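Long-range contact in peroxisomal acyl-CoA oxidase 1A (Solanum lycopersicum, PDB 2FON), which probably oxidises acyl-CoA thioesters with bound FAD as cofactor in peroxisomal beta-oxidation of fatty acids: residues L198-L211 and V220-H233. Sequence-based numbering, arbitrary orientation.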
loop_
_atom_site.group_PDB
_atom_site.type_symbol
_atom_site.label_atom_id
_atom_site.label_comp_id
_atom_site.label_asym_id
_atom_site.label_seq_id
_atom_site.Cartn_x
_atom_site.Cartn_y
_atom_site.Cartn_z
ATOM N N LEU B 198 -9.234 23.746 -9.154
ATOM C CA LEU B 198 -8.983 24.508 -10.365
ATOM C C LEU B 198 -9.776 23.942 -11.502
ATOM O O LEU B 198 -10.220 24.660 -12.353
ATOM C CB LEU B 198 -7.499 24.426 -10.646
ATOM C CG LEU B 198 -6.989 24.810 -12.008
ATOM C CD1 LEU B 198 -7.052 26.273 -12.160
ATOM C CD2 LEU B 198 -5.533 24.255 -12.111
ATOM N N GLY B 199 -9.922 22.628 -11.527
ATOM C CA GLY B 199 -10.670 21.945 -12.559
ATOM C C GLY B 199 -11.903 22.694 -12.994
ATOM O O GLY B 199 -11.988 23.076 -14.140
ATOM N N LYS B 200 -12.823 22.943 -12.058
ATOM C CA LYS B 200 -14.199 23.405 -12.343
ATOM C C LYS B 200 -14.660 24.549 -11.448
ATOM O O LYS B 200 -15.347 25.455 -11.897
ATOM C CB LYS B 200 -15.189 22.239 -12.159
ATOM C CG LYS B 200 -14.990 21.049 -13.109
ATOM C CD LYS B 200 -15.453 21.373 -14.510
ATOM C CE LYS B 200 -14.356 21.037 -15.506
ATOM N NZ LYS B 200 -14.670 21.435 -16.933
ATOM N N VAL B 201 -14.284 24.506 -10.179
ATOM C CA VAL B 201 -14.802 25.456 -9.211
ATOM C C VAL B 201 -14.131 26.822 -9.191
ATOM O O VAL B 201 -14.802 27.800 -9.275
ATOM C CB VAL B 201 -14.754 24.914 -7.819
ATOM C CG1 VAL B 201 -15.639 25.838 -6.896
ATOM C CG2 VAL B 201 -15.241 23.495 -7.790
ATOM N N SER B 202 -12.823 26.890 -9.063
ATOM C CA SER B 202 -12.143 28.147 -8.899
ATOM C C SER B 202 -12.414 29.263 -9.912
ATOM O O SER B 202 -12.328 29.045 -11.148
ATOM C CB SER B 202 -10.649 27.889 -8.959
ATOM O OG SER B 202 -10.128 27.780 -7.671
ATOM N N THR B 203 -12.609 30.482 -9.379
ATOM C CA THR B 203 -12.595 31.715 -10.179
ATOM C C THR B 203 -11.211 32.343 -10.328
ATOM O O THR B 203 -10.947 33.053 -11.295
ATOM C CB THR B 203 -13.551 32.790 -9.634
ATOM O OG1 THR B 203 -13.078 33.282 -8.363
ATOM C CG2 THR B 203 -14.994 32.251 -9.514
ATOM N N HIS B 204 -10.311 32.109 -9.387
ATOM C CA HIS B 204 -8.973 32.720 -9.508
ATOM C C HIS B 204 -7.945 31.723 -9.045
ATOM O O HIS B 204 -8.263 30.729 -8.337
ATOM C CB HIS B 204 -8.810 33.951 -8.590
ATOM C CG HIS B 204 -9.746 35.069 -8.885
ATOM N ND1 HIS B 204 -11.112 34.946 -8.757
ATOM C CD2 HIS B 204 -9.513 36.329 -9.313
ATOM C CE1 HIS B 204 -11.682 36.082 -9.114
ATOM N NE2 HIS B 204 -10.734 36.938 -9.459
ATOM N N ALA B 205 -6.695 32.005 -9.433
ATOM C CA ALA B 205 -5.560 31.277 -8.907
ATOM C C ALA B 205 -4.399 32.215 -8.609
ATOM O O ALA B 205 -4.273 33.253 -9.259
ATOM C CB ALA B 205 -5.142 30.266 -9.916
ATOM N N VAL B 206 -3.568 31.840 -7.630
ATOM C CA VAL B 206 -2.185 32.272 -7.593
ATOM C C VAL B 206 -1.510 31.303 -8.516
ATOM O O VAL B 206 -1.596 30.099 -8.305
ATOM C CB VAL B 206 -1.581 32.114 -6.227
ATOM C CG1 VAL B 206 -0.105 32.469 -6.256
ATOM C CG2 VAL B 206 -2.324 33.016 -5.208
ATOM N N VAL B 207 -0.894 31.838 -9.578
ATOM C CA VAL B 207 -0.146 31.099 -10.602
ATOM C C VAL B 207 1.313 31.412 -10.390
ATOM O O VAL B 207 1.731 32.556 -10.526
ATOM C CB VAL B 207 -0.531 31.625 -12.005
ATOM C CG1 VAL B 207 0.317 31.044 -13.098
ATOM C CG2 VAL B 207 -1.975 31.356 -12.277
ATOM N N TYR B 208 2.087 30.403 -10.029
ATOM C CA TYR B 208 3.571 30.492 -10.076
ATOM C C TYR B 208 4.149 30.454 -11.520
ATOM O O TYR B 208 3.768 29.628 -12.320
ATOM C CB TYR B 208 4.194 29.479 -9.085
ATOM C CG TYR B 208 3.846 29.960 -7.716
ATOM C CD1 TYR B 208 2.649 29.575 -7.091
ATOM C CD2 TYR B 208 4.624 30.944 -7.103
ATOM C CE1 TYR B 208 2.296 30.121 -5.842
ATOM C CE2 TYR B 208 4.287 31.479 -5.888
ATOM C CZ TYR B 208 3.134 31.077 -5.263
ATOM O OH TYR B 208 2.846 31.658 -4.042
ATOM N N ALA B 209 5.029 31.385 -11.841
ATOM C CA ALA B 209 5.623 31.499 -13.175
ATOM C C ALA B 209 6.953 32.231 -13.087
ATOM O O ALA B 209 7.263 32.900 -12.079
ATOM C CB ALA B 209 4.693 32.242 -14.110
ATOM N N ARG B 210 7.756 32.108 -14.130
ATOM C CA ARG B 210 9.061 32.738 -14.094
ATOM C C ARG B 210 8.823 34.178 -14.484
ATOM O O ARG B 210 8.275 34.438 -15.552
ATOM C CB ARG B 210 10.059 32.112 -15.075
ATOM C CG ARG B 210 10.032 30.599 -15.253
ATOM C CD ARG B 210 11.302 30.141 -16.038
ATOM N NE ARG B 210 12.454 30.381 -15.165
ATOM C CZ ARG B 210 12.750 29.638 -14.096
ATOM N NH1 ARG B 210 12.029 28.554 -13.811
ATOM N NH2 ARG B 210 13.775 29.971 -13.314
ATOM N N LEU B 211 9.233 35.111 -13.641
ATOM C CA LEU B 211 9.154 36.518 -13.980
ATOM C C LEU B 211 10.240 36.935 -15.011
ATOM O O LEU B 211 11.450 36.797 -14.748
ATOM C CB LEU B 211 9.186 37.396 -12.706
ATOM C CG LEU B 211 9.269 38.910 -12.879
ATOM C CD1 LEU B 211 8.109 39.493 -13.669
ATOM C CD2 LEU B 211 9.333 39.557 -11.527
ATOM N N VAL B 220 11.001 32.321 -10.093
ATOM C CA VAL B 220 9.587 32.061 -9.913
ATOM C C VAL B 220 8.823 33.027 -8.952
ATOM O O VAL B 220 9.294 33.326 -7.863
ATOM C CB VAL B 220 9.403 30.618 -9.525
ATOM C CG1 VAL B 220 8.000 30.382 -9.082
ATOM C CG2 VAL B 220 9.773 29.722 -10.707
ATOM N N ASN B 221 7.671 33.541 -9.401
ATOM C CA ASN B 221 6.804 34.300 -8.516
ATOM C C ASN B 221 5.341 33.990 -8.622
ATOM O O ASN B 221 4.911 33.264 -9.494
ATOM C CB ASN B 221 6.965 35.765 -8.758
ATOM C CG ASN B 221 8.240 36.285 -8.219
ATOM O OD1 ASN B 221 8.265 36.976 -7.206
ATOM N ND2 ASN B 221 9.326 35.962 -8.893
ATOM N N GLY B 222 4.566 34.560 -7.713
ATOM C CA GLY B 222 3.142 34.245 -7.609
ATOM C C GLY B 222 2.348 35.345 -8.258
ATOM O O GLY B 222 2.606 36.503 -7.986
ATOM N N PHE B 223 1.392 34.989 -9.105
ATOM C CA PHE B 223 0.522 35.973 -9.710
ATOM C C PHE B 223 -0.928 35.631 -9.473
ATOM O O PHE B 223 -1.336 34.474 -9.608
ATOM C CB PHE B 223 0.789 36.038 -11.193
ATOM C CG PHE B 223 2.201 36.345 -11.510
ATOM C CD1 PHE B 223 3.184 35.381 -11.358
ATOM C CD2 PHE B 223 2.567 37.614 -11.922
ATOM C CE1 PHE B 223 4.503 35.673 -11.643
ATOM C CE2 PHE B 223 3.877 37.932 -12.216
ATOM C CZ PHE B 223 4.854 36.973 -12.076
ATOM N N ILE B 224 -1.703 36.636 -9.097
ATOM C CA ILE B 224 -3.133 36.472 -8.959
ATOM C C ILE B 224 -3.801 36.665 -10.312
ATOM O O ILE B 224 -4.019 37.794 -10.731
ATOM C CB ILE B 224 -3.713 37.482 -7.981
ATOM C CG1 ILE B 224 -2.982 37.410 -6.649
ATOM C CG2 ILE B 224 -5.214 37.242 -7.798
ATOM C CD1 ILE B 224 -3.349 38.567 -5.711
ATOM N N VAL B 225 -4.146 35.559 -10.960
ATOM C CA VAL B 225 -4.818 35.555 -12.247
ATOM C C VAL B 225 -6.264 35.063 -12.119
ATOM O O VAL B 225 -6.499 33.954 -11.675
ATOM C CB VAL B 225 -4.111 34.599 -13.231
ATOM C CG1 VAL B 225 -4.765 34.653 -14.570
ATOM C CG2 VAL B 225 -2.626 34.865 -13.319
ATOM N N GLN B 226 -7.222 35.896 -12.510
ATOM C CA GLN B 226 -8.622 35.528 -12.660
ATOM C C GLN B 226 -8.795 34.532 -13.811
ATOM O O GLN B 226 -8.368 34.808 -14.946
ATOM C CB GLN B 226 -9.471 36.774 -12.945
ATOM C CG GLN B 226 -10.926 36.568 -12.546
ATOM C CD GLN B 226 -11.899 37.600 -13.088
ATOM O OE1 GLN B 226 -11.691 38.796 -12.957
ATOM N NE2 GLN B 226 -12.999 37.131 -13.650
ATOM N N LEU B 227 -9.449 33.404 -13.537
ATOM C CA LEU B 227 -9.562 32.304 -14.516
ATOM C C LEU B 227 -10.892 32.298 -15.230
ATOM O O LEU B 227 -10.968 31.934 -16.411
ATOM C CB LEU B 227 -9.382 30.932 -13.839
ATOM C CG LEU B 227 -8.042 30.724 -13.133
ATOM C CD1 LEU B 227 -8.054 29.384 -12.565
ATOM C CD2 LEU B 227 -6.744 30.976 -14.052
ATOM N N ARG B 228 -11.944 32.667 -14.511
ATOM C CA ARG B 228 -13.283 32.700 -15.110
ATOM C C ARG B 228 -14.046 33.963 -14.800
ATOM O O ARG B 228 -13.910 34.515 -13.690
ATOM C CB ARG B 228 -14.145 31.563 -14.587
ATOM C CG ARG B 228 -13.473 30.277 -14.661
ATOM C CD ARG B 228 -14.379 29.283 -14.127
ATOM N NE ARG B 228 -13.656 28.066 -13.917
ATOM C CZ ARG B 228 -13.792 27.002 -14.657
ATOM N NH1 ARG B 228 -14.668 27.023 -15.672
ATOM N NH2 ARG B 228 -13.056 25.918 -14.334
ATOM N N SER B 229 -14.888 34.360 -15.761
ATOM C CA SER B 229 -15.841 35.430 -15.554
ATOM C C SER B 229 -16.658 35.265 -14.248
ATOM O O SER B 229 -17.106 34.148 -13.886
ATOM C CB SER B 229 -16.789 35.508 -16.724
ATOM O OG SER B 229 -17.980 36.125 -16.291
ATOM N N LEU B 230 -16.871 36.376 -13.555
ATOM C CA LEU B 230 -17.627 36.292 -12.335
ATOM C C LEU B 230 -19.118 36.219 -12.602
ATOM O O LEU B 230 -19.895 35.892 -11.707
ATOM C CB LEU B 230 -17.272 37.441 -11.385
ATOM C CG LEU B 230 -15.946 37.179 -10.667
ATOM C CD1 LEU B 230 -15.336 38.484 -10.215
ATOM C CD2 LEU B 230 -16.174 36.231 -9.493
ATOM N N GLU B 231 -19.529 36.510 -13.834
ATOM C CA GLU B 231 -20.968 36.512 -14.156
ATOM C C GLU B 231 -21.446 35.120 -14.526
ATOM O O GLU B 231 -22.510 34.685 -14.093
ATOM C CB GLU B 231 -21.284 37.478 -15.283
ATOM C CG GLU B 231 -21.312 38.901 -14.827
ATOM C CD GLU B 231 -22.654 39.311 -14.170
ATOM O OE1 GLU B 231 -23.541 38.447 -13.944
ATOM O OE2 GLU B 231 -22.830 40.520 -13.878
ATOM N N ASP B 232 -20.657 34.415 -15.328
ATOM C CA ASP B 232 -21.144 33.168 -15.867
ATOM C C ASP B 232 -20.170 32.034 -15.767
ATOM O O ASP B 232 -20.483 30.939 -16.222
ATOM C CB ASP B 232 -21.694 33.316 -17.298
ATOM C CG ASP B 232 -20.656 33.802 -18.327
ATOM O OD1 ASP B 232 -19.418 33.596 -18.213
ATOM O OD2 ASP B 232 -21.126 34.384 -19.329
ATOM N N HIS B 233 -19.001 32.281 -15.180
ATOM C CA HIS B 233 -18.096 31.192 -14.809
ATOM C C HIS B 233 -17.446 30.588 -16.034
ATOM O O HIS B 233 -16.662 29.666 -15.902
ATOM C CB HIS B 233 -18.780 30.101 -13.919
ATOM C CG HIS B 233 -17.827 29.348 -13.045
ATOM N ND1 HIS B 233 -17.102 29.954 -12.040
ATOM C CD2 HIS B 233 -17.471 28.034 -13.016
ATOM C CE1 HIS B 233 -16.315 29.065 -11.453
ATOM N NE2 HIS B 233 -16.531 27.887 -12.015
#
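An antiparallel beta hairpin of the acyl-CoA dehydrogenase-like middle domain pairs His204-Arg210 with Val220-Gln226, and the loops flanking its open end clasp each other. Paired backbone bonds join Ala205 with Val225, Val207 with Phe223 and Ala209 with Asn221. Glycine suits position 222 because, without a side chain, its CA comes over a face of the Tyr208 ring, a CH-pi contact 3.9 Å from the centroid. On the same sheet face, Gln226 CG lies over the His204 ring, toward its rim at NE2; ND1 shares a 2.6 Å hydrogen bond with Thr203 OG1. On the sheet face of Ala205 and Phe223, beta-branched, apolar Val207 and Val225 suit buried strands, their CG2 atoms 3.7 Å apart.

Beyond the strands, Arg228 is long enough to reach loop carbonyls: NE donates to Ser202 O (3.2 Å), Lys200 O lies over the guanidinium, and CD covers a His233 ring face. His233, swung away from its backbone N (chi1 -154°), offers a ring N-H, NE2, to Lys200 O (2.7 Å), which lies in the imidazole plane. Alanine replacing Arg228 would probably deprive Ser202 O of this donor and bare that ring face.

His233 also stacks on Phe666 of the second subunit. Strand 152-155 pairs with strand 204-213, Tyr208 meets FAD-binding Tyr154, and Phe263 of strand 258-263 packs against Val207 and Val225.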